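Local coordinates for CRISPR system Cmr subunit Cmr5 (PDB 2ZOP), which is an all-helical protein that probably serves as a subunit of the Cmr ribonucleoprotein complex in CRISPR-based defence against viruses and other mobile genetic elements, at residues K11-V16 with K105-A110; D30-L35 with K60-D65. All coordinates share one frame; numbering follows the deposited sequence.

Interaction 1 of 2, residues K11-V16 with K105-A110; sequences KAYEKV and KRFAQA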
ATOM      1  N   LYS A  11      13.070 -25.594  -2.963  1.00 19.01           N
ATOM      2  CA  LYS A  11      11.998 -26.301  -2.250  1.00 20.37           C
ATOM      3  C   LYS A  11      10.672 -26.011  -2.949  1.00 17.10           C
ATOM      4  O   LYS A  11       9.810 -26.883  -3.065  1.00 20.73           O
ATOM      5  CB  LYS A  11      11.921 -25.844  -0.785  1.00 19.09           C
ATOM      6  CG  LYS A  11      12.981 -26.463   0.143  1.00 26.03           C
ATOM      7  CD  LYS A  11      12.873 -25.885   1.555  1.00 24.67           C
ATOM      8  CE  LYS A  11      13.769 -26.618   2.546  1.00 32.50           C
ATOM      9  NZ  LYS A  11      13.328 -28.030   2.745  1.00 33.94           N
ATOM     10  N   ALA A  12      10.517 -24.776  -3.417  1.00 19.25           N
ATOM     11  CA  ALA A  12       9.308 -24.368  -4.121  1.00 20.14           C
ATOM     12  C   ALA A  12       9.229 -25.182  -5.402  1.00 21.12           C
ATOM     13  O   ALA A  12       8.160 -25.637  -5.813  1.00 19.99           O
ATOM     14  CB  ALA A  12       9.366 -22.872  -4.447  1.00 22.47           C
ATOM     15  N   TYR A  13      10.387 -25.349  -6.028  1.00 20.23           N
ATOM     16  CA  TYR A  13      10.510 -26.118  -7.252  1.00 20.66           C
ATOM     17  C   TYR A  13       9.985 -27.528  -6.993  1.00 17.12           C
ATOM     18  O   TYR A  13       9.200 -28.057  -7.773  1.00 19.52           O
ATOM     19  CB  TYR A  13      11.987 -26.152  -7.666  1.00 23.64           C
ATOM     20  CG  TYR A  13      12.322 -27.029  -8.850  1.00 27.21           C
ATOM     21  CD1 TYR A  13      11.492 -27.081  -9.970  1.00 27.10           C
ATOM     22  CD2 TYR A  13      13.519 -27.742  -8.884  1.00 32.77           C
ATOM     23  CE1 TYR A  13      11.847 -27.816 -11.093  1.00 32.32           C
ATOM     24  CE2 TYR A  13      13.889 -28.478 -10.006  1.00 36.54           C
ATOM     25  CZ  TYR A  13      13.048 -28.511 -11.107  1.00 35.17           C
ATOM     26  OH  TYR A  13      13.417 -29.231 -12.220  1.00 39.23           O
ATOM     27  N   GLU A  14      10.394 -28.126  -5.882  1.00 18.67           N
ATOM     28  CA  GLU A  14       9.941 -29.476  -5.567  1.00 22.61           C
ATOM     29  C   GLU A  14       8.433 -29.524  -5.303  1.00 20.89           C
ATOM     30  O   GLU A  14       7.743 -30.437  -5.750  1.00 19.07           O
ATOM     31  CB  GLU A  14      10.693 -30.027  -4.358  1.00 24.36           C
ATOM     32  CG  GLU A  14      10.308 -31.459  -4.043  1.00 35.11           C
ATOM     33  CD  GLU A  14      11.136 -32.065  -2.933  1.00 39.36           C
ATOM     34  OE1 GLU A  14      10.950 -31.671  -1.763  1.00 44.66           O
ATOM     35  OE2 GLU A  14      11.976 -32.939  -3.237  1.00 41.83           O
ATOM     36  N   LYS A  15       7.919 -28.539  -4.578  1.00 19.21           N
ATOM     37  CA  LYS A  15       6.488 -28.495  -4.289  1.00 18.77           C
ATOM     38  C   LYS A  15       5.672 -28.396  -5.582  1.00 18.14           C
ATOM     39  O   LYS A  15       4.632 -29.042  -5.726  1.00 21.97           O
ATOM     40  CB  LYS A  15       6.174 -27.302  -3.384  1.00 17.36           C
ATOM     41  CG  LYS A  15       6.851 -27.361  -2.020  1.00 21.18           C
ATOM     42  CD  LYS A  15       6.311 -28.536  -1.218  1.00 26.24           C
ATOM     43  CE  LYS A  15       6.898 -28.582   0.183  1.00 29.47           C
ATOM     44  NZ  LYS A  15       6.172 -29.576   1.020  1.00 33.79           N
ATOM     45  N   VAL A  16       6.145 -27.597  -6.529  1.00 17.10           N
ATOM     46  CA  VAL A  16       5.428 -27.435  -7.789  1.00 15.56           C
ATOM     47  C   VAL A  16       5.503 -28.685  -8.672  1.00 17.96           C
ATOM     48  O   VAL A  16       4.510 -29.064  -9.305  1.00 17.75           O
ATOM     49  CB  VAL A  16       5.951 -26.205  -8.577  1.00 14.98           C
ATOM     50  CG1 VAL A  16       5.249 -26.109  -9.926  1.00 16.18           C
ATOM     51  CG2 VAL A  16       5.692 -24.925  -7.776  1.00 11.09           C
ATOM     52  N   LYS A 105       5.299 -19.059  -8.141  1.00 15.18           N
ATOM     53  CA  LYS A 105       4.713 -18.493  -9.350  1.00 16.38           C
ATOM     54  C   LYS A 105       5.542 -18.826 -10.586  1.00 15.22           C
ATOM     55  O   LYS A 105       5.020 -19.307 -11.593  1.00 14.24           O
ATOM     56  CB  LYS A 105       4.584 -16.972  -9.205  1.00 17.40           C
ATOM     57  CG  LYS A 105       4.128 -16.266 -10.477  1.00 20.04           C
ATOM     58  CD  LYS A 105       3.758 -14.817 -10.199  1.00 24.08           C
ATOM     59  CE  LYS A 105       3.417 -14.082 -11.488  1.00 26.94           C
ATOM     60  NZ  LYS A 105       4.638 -13.931 -12.348  1.00 33.14           N
ATOM     61  N   ARG A 106       6.838 -18.559 -10.504  1.00 13.13           N
ATOM     62  CA  ARG A 106       7.745 -18.824 -11.613  1.00 17.37           C
ATOM     63  C   ARG A 106       7.771 -20.294 -12.025  1.00 18.37           C
ATOM     64  O   ARG A 106       7.696 -20.607 -13.211  1.00 17.75           O
ATOM     65  CB  ARG A 106       9.155 -18.352 -11.249  1.00 16.31           C
ATOM     66  CG  ARG A 106       9.265 -16.832 -11.197  1.00 14.99           C
ATOM     67  CD  ARG A 106      10.479 -16.396 -10.411  1.00 16.94           C
ATOM     68  NE  ARG A 106      10.476 -14.958 -10.167  1.00 21.98           N
ATOM     69  CZ  ARG A 106      11.225 -14.361  -9.248  1.00 22.66           C
ATOM     70  NH1 ARG A 106      12.037 -15.086  -8.488  1.00 23.96           N
ATOM     71  NH2 ARG A 106      11.148 -13.046  -9.076  1.00 22.82           N
ATOM     72  N   PHE A 107       7.884 -21.197 -11.055  1.00 19.18           N
ATOM     73  CA  PHE A 107       7.906 -22.611 -11.387  1.00 19.85           C
ATOM     74  C   PHE A 107       6.550 -23.129 -11.836  1.00 16.95           C
ATOM     75  O   PHE A 107       6.481 -24.100 -12.582  1.00 18.07           O
ATOM     76  CB  PHE A 107       8.466 -23.431 -10.218  1.00 17.24           C
ATOM     77  CG  PHE A 107       9.965 -23.370 -10.126  1.00 21.28           C
ATOM     78  CD1 PHE A 107      10.752 -23.914 -11.140  1.00 19.68           C
ATOM     79  CD2 PHE A 107      10.589 -22.696  -9.081  1.00 17.55           C
ATOM     80  CE1 PHE A 107      12.139 -23.778 -11.120  1.00 18.66           C
ATOM     81  CE2 PHE A 107      11.979 -22.555  -9.053  1.00 19.79           C
ATOM     82  CZ  PHE A 107      12.753 -23.097 -10.080  1.00 16.95           C
ATOM     83  N   ALA A 108       5.471 -22.486 -11.397  1.00 16.95           N
ATOM     84  CA  ALA A 108       4.135 -22.901 -11.829  1.00 17.91           C
ATOM     85  C   ALA A 108       3.977 -22.544 -13.311  1.00 17.06           C
ATOM     86  O   ALA A 108       3.386 -23.304 -14.083  1.00 20.66           O
ATOM     87  CB  ALA A 108       3.047 -22.201 -10.999  1.00 15.74           C
ATOM     88  N   GLN A 109       4.511 -21.389 -13.698  1.00 17.12           N
ATOM     89  CA  GLN A 109       4.446 -20.920 -15.088  1.00 18.92           C
ATOM     90  C   GLN A 109       5.237 -21.828 -16.018  1.00 17.50           C
ATOM     91  O   GLN A 109       4.854 -22.044 -17.157  1.00 19.07           O
ATOM     92  CB  GLN A 109       5.018 -19.498 -15.207  1.00 16.31           C
ATOM     93  CG  GLN A 109       4.104 -18.400 -14.712  1.00 25.33           C
ATOM     94  CD  GLN A 109       3.015 -18.049 -15.714  1.00 26.97           C
ATOM     95  OE1 GLN A 109       2.196 -18.895 -16.078  1.00 24.13           O
ATOM     96  NE2 GLN A 109       3.002 -16.794 -16.164  1.00 28.03           N
ATOM     97  N   ALA A 110       6.352 -22.350 -15.520  1.00 18.81           N
ATOM     98  CA  ALA A 110       7.209 -23.219 -16.312  1.00 22.22           C
ATOM     99  C   ALA A 110       6.830 -24.700 -16.303  1.00 23.86           C
ATOM    100  O   ALA A 110       7.096 -25.409 -17.275  1.00 22.08           O
ATOM    101  CB  ALA A 110       8.645 -23.077 -15.841  1.00 22.12           C
TER
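The first and last helices of this all-helical Cmr5 subunit, 4-19 and 87-111, meet where Tyr13 and Val16 pack against Phe107. The Phe107 ring lies against Tyr13, from CA outwards, one face turned to it. Tyr13 CB sits over the middle of that face, 3.9 Å from the Phe107 ring centroid, a CH-pi contact. With CG anti to the backbone N (chi1 174°), the tyrosine ring runs on over the same face toward the CD1-CE1 side of the Phe107 ring, with Tyr13 CD1 3.5 Å from Phe107 CD1. The two rings are oblique, their planes 32° apart and their centroids 4.7 Å apart.

One turn further along 4-19, Val16 packs beside the base of Phe107. Its two methyls divide the work: Val16 CG2 touches Phe107 CB at 4.0 Å, while Val16 CG1 lies 3.6 Å from Phe107 O and 3.9 Å from Ala108 CA, against the backbone itself. The helix segments run roughly in the same direction, crossing at -40° with 9.1 Å between axes, and the contact joins the N-terminal helix to the C-terminal one. Neighbours from 87-111 extend the packing, Phe104 against Ala12 and Leu111 against both Tyr13 and Val16. On the far side of 105-110, Gln109 OE1 accepts a hydrogen bond from Arg29 NH2 of helix 25-42.

Interaction 2 of 2, residues D30-L35 with K60-D65; sequences DMALKL and KALGND
This is a buried helix-helix contact of apolar side chains, its centre about 6 Å from the centre of the folded chain, where Leu62 of helix 57-69 presses into the surface that Met31, Ala32 and Leu35 make on helix 25-42. The segment axes come within 9.3 Å and their directions differ by 60°, and the closest pair of CA atoms belongs to Ala32 and Leu62, 6.5 Å apart.

Leu62 is extended from its helix (chi1 -178°, CG opposite the backbone N), and its branches part at the far side. Leu62 CD2 meets Ala32 CB at 3.9 Å. On the other branch, Leu62 CD1 touches Leu35 CD2 at 3.6 Å. Between these branches, Leu62 CG rests on the helix backbone, 3.9 Å from Ala32 N. Met31, a selenomethionine in this crystal, joins in through the base of its side chain, with Met31 CB 4.2 Å from Leu62 CB. Beyond that the chain turns back on itself and carries its selenium end away, and Met31 also packs on Phe50 and Val51 of helix 44-52.

Other helices close round the same spot: Phe104 of 87-111 touches Leu62, and Ala47 and Val51 of 44-52 touch Leu35. Polar ties lie to the side, among them a hydrogen bond between Asp65 OD2 and Tyr28 OH. Between the segments themselves the side chains meet through apolar carbon contacts, consistent with burial of hydrophobic surface as the main source of stability.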
ATOM      1  N   ASP A  30      -3.164 -21.357 -10.543  1.00 16.88           N
ATOM      2  CA  ASP A  30      -3.934 -20.122 -10.454  1.00 19.70           C
ATOM      3  C   ASP A  30      -3.612 -19.406  -9.150  1.00 18.23           C
ATOM      4  O   ASP A  30      -3.364 -18.195  -9.139  1.00 14.56           O
ATOM      5  CB  ASP A  30      -5.443 -20.394 -10.513  1.00 19.71           C
ATOM      6  CG  ASP A  30      -5.900 -20.820 -11.889  1.00 25.98           C
ATOM      7  OD1 ASP A  30      -5.253 -20.414 -12.877  1.00 23.39           O
ATOM      8  OD2 ASP A  30      -6.910 -21.545 -11.986  1.00 29.54           O
HETATM    9  N   MSE A  31      -3.609 -20.162  -8.053  1.00 13.61           N
HETATM   10  CA  MSE A  31      -3.308 -19.583  -6.753  1.00 18.14           C
HETATM   11  C   MSE A  31      -1.861 -19.116  -6.645  1.00 16.65           C
HETATM   12  O   MSE A  31      -1.583 -18.091  -6.030  1.00 15.71           O
HETATM   13  CB  MSE A  31      -3.623 -20.579  -5.636  1.00 20.02           C
HETATM   14  CG  MSE A  31      -4.977 -20.312  -5.011  1.00 31.89           C
HETATM   15 SE   MSE A  31      -4.994 -18.890  -3.666  1.00 34.69          SE
HETATM   16  CE  MSE A  31      -4.064 -17.450  -4.533  1.00 27.41           C
ATOM     17  N   ALA A  32      -0.949 -19.877  -7.241  1.00 15.21           N
ATOM     18  CA  ALA A  32       0.467 -19.530  -7.224  1.00 15.80           C
ATOM     19  C   ALA A  32       0.688 -18.203  -7.946  1.00 15.97           C
ATOM     20  O   ALA A  32       1.475 -17.367  -7.497  1.00 17.15           O
ATOM     21  CB  ALA A  32       1.293 -20.636  -7.900  1.00 12.30           C
ATOM     22  N   LEU A  33      -0.010 -18.008  -9.063  1.00 16.46           N
ATOM     23  CA  LEU A  33       0.138 -16.778  -9.843  1.00 18.74           C
ATOM     24  C   LEU A  33      -0.518 -15.562  -9.191  1.00 17.49           C
ATOM     25  O   LEU A  33      -0.077 -14.439  -9.383  1.00 17.58           O
ATOM     26  CB  LEU A  33      -0.432 -16.963 -11.259  1.00 22.83           C
ATOM     27  CG  LEU A  33       0.239 -18.025 -12.142  1.00 28.74           C
ATOM     28  CD1 LEU A  33      -0.224 -17.865 -13.584  1.00 31.79           C
ATOM     29  CD2 LEU A  33       1.741 -17.881 -12.064  1.00 31.85           C
ATOM     30  N   LYS A  34      -1.562 -15.800  -8.410  1.00 15.52           N
ATOM     31  CA  LYS A  34      -2.287 -14.732  -7.742  1.00 15.76           C
ATOM     32  C   LYS A  34      -1.686 -14.280  -6.405  1.00 16.63           C
ATOM     33  O   LYS A  34      -1.754 -13.099  -6.060  1.00 15.57           O
ATOM     34  CB  LYS A  34      -3.747 -15.171  -7.526  1.00 20.01           C
ATOM     35  CG  LYS A  34      -4.602 -14.224  -6.673  1.00 23.74           C
ATOM     36  CD  LYS A  34      -4.810 -12.880  -7.356  1.00 24.79           C
ATOM     37  CE  LYS A  34      -5.760 -12.996  -8.543  1.00 25.38           C
ATOM     38  NZ  LYS A  34      -5.894 -11.706  -9.265  1.00 23.24           N
ATOM     39  N   LEU A  35      -1.077 -15.202  -5.664  1.00 16.64           N
ATOM     40  CA  LEU A  35      -0.544 -14.856  -4.353  1.00 16.76           C
ATOM     41  C   LEU A  35       0.404 -13.653  -4.252  1.00 15.72           C
ATOM     42  O   LEU A  35       0.209 -12.785  -3.399  1.00 12.56           O
ATOM     43  CB  LEU A  35       0.101 -16.075  -3.698  1.00 13.41           C
ATOM     44  CG  LEU A  35       0.512 -15.847  -2.238  1.00 17.38           C
ATOM     45  CD1 LEU A  35      -0.689 -15.346  -1.431  1.00 11.02           C
ATOM     46  CD2 LEU A  35       1.066 -17.155  -1.649  1.00 14.93           C
ATOM     47  N   LYS A  60      -5.695 -24.208  -1.298  1.00 17.56           N
ATOM     48  CA  LYS A  60      -5.192 -24.248   0.068  1.00 21.05           C
ATOM     49  C   LYS A  60      -3.805 -24.895   0.098  1.00 20.97           C
ATOM     50  O   LYS A  60      -2.935 -24.480   0.863  1.00 19.17           O
ATOM     51  CB  LYS A  60      -6.166 -25.042   0.945  1.00 20.53           C
ATOM     52  CG  LYS A  60      -5.815 -25.106   2.425  1.00 27.82           C
ATOM     53  CD  LYS A  60      -5.789 -23.715   3.061  1.00 28.48           C
ATOM     54  CE  LYS A  60      -5.864 -23.787   4.584  1.00 31.60           C
ATOM     55  NZ  LYS A  60      -7.222 -24.194   5.054  1.00 27.79           N
ATOM     56  N   ALA A  61      -3.604 -25.905  -0.746  1.00 18.88           N
ATOM     57  CA  ALA A  61      -2.328 -26.617  -0.807  1.00 21.24           C
ATOM     58  C   ALA A  61      -1.169 -25.666  -1.109  1.00 20.66           C
ATOM     59  O   ALA A  61      -0.079 -25.803  -0.544  1.00 16.37           O
ATOM     60  CB  ALA A  61      -2.392 -27.729  -1.862  1.00 20.37           C
ATOM     61  N   LEU A  62      -1.398 -24.705  -1.999  1.00 16.40           N
ATOM     62  CA  LEU A  62      -0.353 -23.733  -2.323  1.00 16.37           C
ATOM     63  C   LEU A  62       0.072 -23.064  -1.011  1.00 16.88           C
ATOM     64  O   LEU A  62       1.266 -22.941  -0.713  1.00 16.38           O
ATOM     65  CB  LEU A  62      -0.894 -22.689  -3.319  1.00 16.60           C
ATOM     66  CG  LEU A  62       0.012 -21.569  -3.872  1.00 17.57           C
ATOM     67  CD1 LEU A  62       0.191 -20.461  -2.842  1.00 17.09           C
ATOM     68  CD2 LEU A  62       1.361 -22.145  -4.283  1.00 14.88           C
ATOM     69  N   GLY A  63      -0.914 -22.669  -0.212  1.00 15.96           N
ATOM     70  CA  GLY A  63      -0.630 -22.015   1.060  1.00 16.41           C
ATOM     71  C   GLY A  63       0.195 -22.846   2.032  1.00 18.23           C
ATOM     72  O   GLY A  63       1.162 -22.356   2.613  1.00 14.35           O
ATOM     73  N   ASN A  64      -0.188 -24.106   2.221  1.00 17.49           N
ATOM     74  CA  ASN A  64       0.538 -24.985   3.126  1.00 14.00           C
ATOM     75  C   ASN A  64       1.932 -25.289   2.577  1.00 14.92           C
ATOM     76  O   ASN A  64       2.898 -25.311   3.324  1.00 15.19           O
ATOM     77  CB  ASN A  64      -0.257 -26.277   3.363  1.00 16.87           C
ATOM     78  CG  ASN A  64      -1.404 -26.084   4.342  1.00 17.09           C
ATOM     79  OD1 ASN A  64      -1.235 -25.481   5.401  1.00 12.68           O
ATOM     80  ND2 ASN A  64      -2.577 -26.602   3.994  1.00 17.69           N
ATOM     81  N   ASP A  65       2.041 -25.513   1.271  1.00 15.82           N
ATOM     82  CA  ASP A  65       3.342 -25.778   0.666  1.00 15.39           C
ATOM     83  C   ASP A  65       4.293 -24.603   0.901  1.00 16.48           C
ATOM     84  O   ASP A  65       5.440 -24.789   1.300  1.00 17.11           O
ATOM     85  CB  ASP A  65       3.206 -26.008  -0.841  1.00 12.39           C
ATOM     86  CG  ASP A  65       2.571 -27.348  -1.176  1.00 19.21           C
ATOM     87  OD1 ASP A  65       2.349 -28.154  -0.248  1.00 18.01           O
ATOM     88  OD2 ASP A  65       2.304 -27.602  -2.365  1.00 14.74           O
TER

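How the interactions relate
The centres of interactions 1 and 2 lie 11 Å apart, and the two contacts touch through the neighbouring faces of 105-110 and 30-35. Ala108 CB packs 3.9 Å from Ala32 CB, and the Lys105 and Gln109 side chains lie along Leu33. In chain order the segments run 11-16, 30-35, 60-65, 105-110, so interaction 2 falls entirely within the span that interaction 1 closes. Helices 4-19 and 25-42 are consecutive, whereas 87-111 comes back from the far end of the sequence to lie against both. Four of the six helices are thereby joined in one continuous packed body, with interaction 2 closer to its centre and interaction 1 further out.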